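Local coordinates for thioredoxin domain-containing protein (Sinorhizobium meliloti, PDB 3U5R) that is uncharacterised but, as a thioredoxin-fold member of the AhpC/TSA (peroxiredoxin-like) family, may act as an antioxidant oxidoreductase, at residues F56-I67 against C143-R154. Numbering follows the deposited sequence.
Sequences FKDSPALLVAFI and CTPDFFLYDRER
Backbone bonds join Leu-62, Val-64 and Phe-66 of strand 61-66 to Tyr-150, Phe-148 and Asp-146 of strand 146-150, two bonds to each antiparallel pair. The opposite edge of strand 61-66 bonds to strand 93-99, so this contact lies inside the mixed sheet of the thioredoxin fold.

Mostly apolar side chains line both faces. On one, Ala-65 CB lies 3.8 Å from Phe-147 CD1, the small methyl meeting the ring obliquely, and Leu-63 and Leu-149 face helix 176-186. On the other, the rings of Phe-66 and Phe-148 meet obliquely, planes at 74°, and Val-64 CG2 touches Tyr-150 CE2; buried Asp-146 OD2 accepts a hydrogen bond from Ala-142 N. The cis-proline Pro-145, a thioredoxin-fold hallmark, precedes strand 146-150; Pro-145 CA lies 3.1 Å from Phe-66 O, a CA-H...O contact, and Thr-144 touches Cys-71.

At the far end the chain of Arg-154 folds back at its second torsion (chi2 -59°), laying the guanidinium over Leu-62 CB. End-on, Arg-154 NH2 (2.7 Å) and NH1 (2.9 Å) both donate to Ser-59 O in the guanidinium plane, while NH1 also bonds Asp-151 O. Arg-152 places one guanidinium face against Pro-60 CB. A water donates to Lys-57 O and Arg-152 O, over the Arg-154 guanidinium face opposite Leu-62 CB.

Arginine suits this corner because its planar, multiply donating end satisfies carbonyls from two turns at once, tying the 56-59 and 151-154 turns together where the strand pairing stops.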
loop_
_atom_site.group_PDB
_atom_site.type_symbol
_atom_site.label_atom_id
_atom_site.label_comp_id
_atom_site.label_asym_id
_atom_site.label_seq_id
_atom_site.Cartn_x
_atom_site.Cartn_y
_atom_site.Cartn_z
ATOM N N PHE A 56 8.837 11.339 4.238
ATOM C CA PHE A 56 8.063 11.596 3.000
ATOM C C PHE A 56 7.460 12.958 2.994
ATOM O O PHE A 56 6.605 13.248 2.158
ATOM C CB PHE A 56 6.996 10.501 2.867
ATOM C CG PHE A 56 7.597 9.113 2.907
ATOM C CD1 PHE A 56 8.280 8.601 1.772
ATOM C CD2 PHE A 56 7.546 8.363 4.045
ATOM C CE1 PHE A 56 8.901 7.350 1.814
ATOM C CE2 PHE A 56 8.190 7.090 4.121
ATOM C CZ PHE A 56 8.874 6.608 2.973
ATOM N N LYS A 57 7.923 13.825 3.902
ATOM C CA LYS A 57 7.178 15.069 4.206
ATOM C C LYS A 57 7.046 16.021 2.999
ATOM O O LYS A 57 6.066 16.760 2.845
ATOM C CB LYS A 57 7.851 15.768 5.406
ATOM C CG LYS A 57 7.157 17.057 5.930
ATOM C CD LYS A 57 8.018 17.828 7.013
ATOM C CE LYS A 57 9.398 18.363 6.442
ATOM N NZ LYS A 57 10.594 17.452 6.681
ATOM N N ASP A 58 8.026 16.013 2.126
ATOM C CA ASP A 58 7.987 16.919 1.004
ATOM C C ASP A 58 7.084 16.467 -0.154
ATOM O O ASP A 58 6.888 17.246 -1.057
ATOM C CB ASP A 58 9.402 17.159 0.494
ATOM C CG ASP A 58 10.273 17.927 1.527
ATOM O OD1 ASP A 58 9.735 18.717 2.375
ATOM O OD2 ASP A 58 11.508 17.697 1.507
ATOM N N SER A 59 6.547 15.234 -0.139
ATOM C CA SER A 59 5.666 14.786 -1.201
ATOM C C SER A 59 4.231 15.170 -0.866
ATOM O O SER A 59 3.722 14.760 0.172
ATOM C CB SER A 59 5.747 13.272 -1.404
ATOM O OG SER A 59 7.079 12.889 -1.706
ATOM N N PRO A 60 3.555 15.957 -1.738
ATOM C CA PRO A 60 2.151 16.347 -1.434
ATOM C C PRO A 60 1.209 15.156 -1.369
ATOM O O PRO A 60 0.234 15.178 -0.578
ATOM C CB PRO A 60 1.775 17.315 -2.586
ATOM C CG PRO A 60 2.842 16.939 -3.743
ATOM C CD PRO A 60 4.085 16.611 -2.948
ATOM N N ALA A 61 1.465 14.071 -2.131
ATOM C CA ALA A 61 0.629 12.876 -1.944
ATOM C C ALA A 61 1.416 11.720 -1.370
ATOM O O ALA A 61 2.583 11.481 -1.789
ATOM C CB ALA A 61 -0.074 12.422 -3.302
ATOM N N LEU A 62 0.776 10.927 -0.487
ATOM C CA LEU A 62 1.459 9.795 0.117
ATOM C C LEU A 62 0.542 8.585 0.085
ATOM O O LEU A 62 -0.613 8.631 0.609
ATOM C CB LEU A 62 1.926 10.092 1.567
ATOM C CG LEU A 62 2.296 8.824 2.369
ATOM C CD1 LEU A 62 3.704 8.345 1.909
ATOM C CD2 LEU A 62 2.341 9.085 3.894
ATOM N N LEU A 63 1.017 7.512 -0.572
ATOM C CA LEU A 63 0.297 6.263 -0.590
ATOM C C LEU A 63 0.942 5.273 0.408
ATOM O O LEU A 63 2.158 5.001 0.310
ATOM C CB LEU A 63 0.276 5.665 -1.999
ATOM C CG LEU A 63 -0.397 4.298 -2.146
ATOM C CD1 LEU A 63 -1.873 4.387 -1.790
ATOM C CD2 LEU A 63 -0.211 3.754 -3.553
ATOM N N VAL A 64 0.141 4.697 1.321
ATOM C CA VAL A 64 0.626 3.683 2.220
ATOM C C VAL A 64 -0.098 2.421 1.784
ATOM O O VAL A 64 -1.350 2.400 1.749
ATOM C CB VAL A 64 0.309 3.987 3.681
ATOM C CG1 VAL A 64 0.846 2.819 4.601
ATOM C CG2 VAL A 64 0.931 5.331 4.096
ATOM N N ALA A 65 0.659 1.358 1.443
ATOM C CA ALA A 65 0.058 0.177 0.830
ATOM C C ALA A 65 0.437 -1.028 1.577
ATOM O O ALA A 65 1.656 -1.315 1.716
ATOM C CB ALA A 65 0.571 0.058 -0.703
ATOM N N PHE A 66 -0.530 -1.747 2.133
ATOM C CA PHE A 66 -0.202 -2.998 2.825
ATOM C C PHE A 66 -0.269 -4.138 1.816
ATOM O O PHE A 66 -1.321 -4.421 1.259
ATOM C CB PHE A 66 -1.163 -3.250 4.006
ATOM C CG PHE A 66 -1.003 -2.233 5.085
ATOM C CD1 PHE A 66 -0.212 -2.495 6.194
ATOM C CD2 PHE A 66 -1.554 -0.978 4.933
ATOM C CE1 PHE A 66 -0.011 -1.530 7.168
ATOM C CE2 PHE A 66 -1.354 0.022 5.917
ATOM C CZ PHE A 66 -0.607 -0.272 7.034
ATOM N N ILE A 67 0.865 -4.776 1.558
ATOM C CA ILE A 67 0.899 -5.820 0.560
ATOM C C ILE A 67 1.548 -7.101 1.135
ATOM O O ILE A 67 1.762 -7.208 2.334
ATOM C CB ILE A 67 1.613 -5.324 -0.733
ATOM C CG1 ILE A 67 3.054 -4.887 -0.453
ATOM C CG2 ILE A 67 0.889 -4.177 -1.327
ATOM C CD1 ILE A 67 3.777 -4.624 -1.768
ATOM N N CYS A 143 -6.564 -6.435 4.800
ATOM C CA CYS A 143 -6.211 -7.410 3.762
ATOM C C CYS A 143 -5.039 -6.902 2.916
ATOM O O CYS A 143 -4.565 -5.735 3.064
ATOM C CB CYS A 143 -7.441 -7.587 2.861
ATOM S SG CYS A 143 -7.944 -6.052 2.014
ATOM N N THR A 144 -4.548 -7.742 2.013
ATOM C CA THR A 144 -3.473 -7.295 1.107
ATOM C C THR A 144 -4.061 -7.501 -0.274
ATOM O O THR A 144 -4.528 -8.604 -0.561
ATOM C CB THR A 144 -2.180 -8.153 1.293
ATOM O OG1 THR A 144 -2.512 -9.522 1.035
ATOM C CG2 THR A 144 -1.588 -7.999 2.777
ATOM N N PRO A 145 -4.012 -6.490 -1.158
ATOM C CA PRO A 145 -3.440 -5.186 -0.937
ATOM C C PRO A 145 -4.480 -4.289 -0.282
ATOM O O PRO A 145 -5.682 -4.433 -0.565
ATOM C CB PRO A 145 -3.221 -4.674 -2.332
ATOM C CG PRO A 145 -4.399 -5.287 -3.163
ATOM C CD PRO A 145 -4.650 -6.618 -2.488
ATOM N N ASP A 146 -4.034 -3.350 0.561
ATOM C CA ASP A 146 -4.948 -2.350 1.178
ATOM C C ASP A 146 -4.316 -0.983 0.969
ATOM O O ASP A 146 -3.198 -0.752 1.451
ATOM C CB ASP A 146 -5.082 -2.641 2.695
ATOM C CG ASP A 146 -6.435 -2.214 3.254
ATOM O OD1 ASP A 146 -7.093 -1.352 2.622
ATOM O OD2 ASP A 146 -6.835 -2.783 4.285
ATOM N N PHE A 147 -4.936 -0.127 0.163
ATOM C CA PHE A 147 -4.327 1.144 -0.211
ATOM C C PHE A 147 -4.931 2.341 0.511
ATOM O O PHE A 147 -6.163 2.514 0.497
ATOM C CB PHE A 147 -4.549 1.382 -1.715
ATOM C CG PHE A 147 -3.907 0.321 -2.604
ATOM C CD1 PHE A 147 -2.543 0.403 -2.907
ATOM C CD2 PHE A 147 -4.676 -0.718 -3.178
ATOM C CE1 PHE A 147 -1.934 -0.553 -3.746
ATOM C CE2 PHE A 147 -4.058 -1.681 -4.023
ATOM C CZ PHE A 147 -2.676 -1.593 -4.289
ATOM N N PHE A 148 -4.084 3.192 1.103
ATOM C CA PHE A 148 -4.568 4.387 1.809
ATOM C C PHE A 148 -3.835 5.582 1.187
ATOM O O PHE A 148 -2.602 5.670 1.318
ATOM C CB PHE A 148 -4.183 4.314 3.311
ATOM C CG PHE A 148 -4.798 3.159 4.116
ATOM C CD1 PHE A 148 -4.332 1.845 4.018
ATOM C CD2 PHE A 148 -5.808 3.420 5.066
ATOM C CE1 PHE A 148 -4.901 0.816 4.761
ATOM C CE2 PHE A 148 -6.345 2.423 5.854
ATOM C CZ PHE A 148 -5.906 1.099 5.729
ATOM N N LEU A 149 -4.542 6.513 0.528
ATOM C CA LEU A 149 -3.913 7.655 -0.047
ATOM C C LEU A 149 -4.200 8.901 0.838
ATOM O O LEU A 149 -5.387 9.165 1.129
ATOM C CB LEU A 149 -4.470 7.949 -1.472
ATOM C CG LEU A 149 -3.823 9.114 -2.252
ATOM C CD1 LEU A 149 -2.317 8.802 -2.599
ATOM C CD2 LEU A 149 -4.612 9.318 -3.481
ATOM N N TYR A 150 -3.140 9.664 1.138
ATOM C CA TYR A 150 -3.191 10.895 1.931
ATOM C C TYR A 150 -2.784 12.111 1.102
ATOM O O TYR A 150 -1.912 12.014 0.220
ATOM C CB TYR A 150 -2.256 10.787 3.126
ATOM C CG TYR A 150 -2.679 9.632 3.983
ATOM C CD1 TYR A 150 -3.677 9.799 4.955
ATOM C CD2 TYR A 150 -2.116 8.343 3.780
ATOM C CE1 TYR A 150 -4.076 8.731 5.755
ATOM C CE2 TYR A 150 -2.570 7.221 4.540
ATOM C CZ TYR A 150 -3.543 7.450 5.519
ATOM O OH TYR A 150 -4.011 6.376 6.263
ATOM N N ASP A 151 -3.327 13.272 1.473
ATOM C CA ASP A 151 -2.970 14.539 0.849
ATOM C C ASP A 151 -1.881 15.225 1.581
ATOM O O ASP A 151 -1.214 14.638 2.460
ATOM C CB ASP A 151 -4.234 15.419 0.681
ATOM C CG ASP A 151 -4.824 15.865 2.060
ATOM O OD1 ASP A 151 -4.164 15.677 3.123
ATOM O OD2 ASP A 151 -5.933 16.396 2.050
ATOM N N ARG A 152 -1.703 16.486 1.250
ATOM C CA ARG A 152 -0.600 17.330 1.720
ATOM C C ARG A 152 -0.616 17.430 3.268
ATOM O O ARG A 152 0.442 17.489 3.897
ATOM C CB ARG A 152 -0.697 18.767 1.136
ATOM C CG ARG A 152 -0.605 18.936 -0.442
ATOM C CD ARG A 152 0.207 20.232 -0.900
ATOM N NE ARG A 152 1.582 20.150 -0.322
ATOM C CZ ARG A 152 2.731 20.334 -0.982
ATOM N NH1 ARG A 152 2.720 20.688 -2.260
ATOM N NH2 ARG A 152 3.894 20.160 -0.349
ATOM N N GLU A 153 -1.803 17.407 3.874
ATOM C CA GLU A 153 -1.849 17.472 5.345
ATOM C C GLU A 153 -2.101 16.124 5.907
ATOM O O GLU A 153 -2.513 15.989 7.037
ATOM C CB GLU A 153 -2.930 18.486 5.790
ATOM C CG GLU A 153 -2.619 19.871 5.191
ATOM C CD GLU A 153 -1.472 20.603 5.920
ATOM O OE1 GLU A 153 -0.901 20.068 6.922
ATOM O OE2 GLU A 153 -1.174 21.758 5.502
ATOM N N ARG A 154 -1.796 15.082 5.107
ATOM C CA ARG A 154 -1.825 13.717 5.565
ATOM C C ARG A 154 -3.166 13.360 6.120
ATOM O O ARG A 154 -3.258 12.702 7.125
ATOM C CB ARG A 154 -0.678 13.401 6.519
ATOM C CG ARG A 154 0.712 13.601 5.818
ATOM C CD ARG A 154 0.869 12.704 4.552
ATOM N NE ARG A 154 2.224 12.837 4.007
ATOM C CZ ARG A 154 2.555 13.411 2.847
ATOM N NH1 ARG A 154 1.624 13.850 1.967
ATOM N NH2 ARG A 154 3.853 13.447 2.509
HETATM O O HOH W 1 3.398 16.441 4.083
#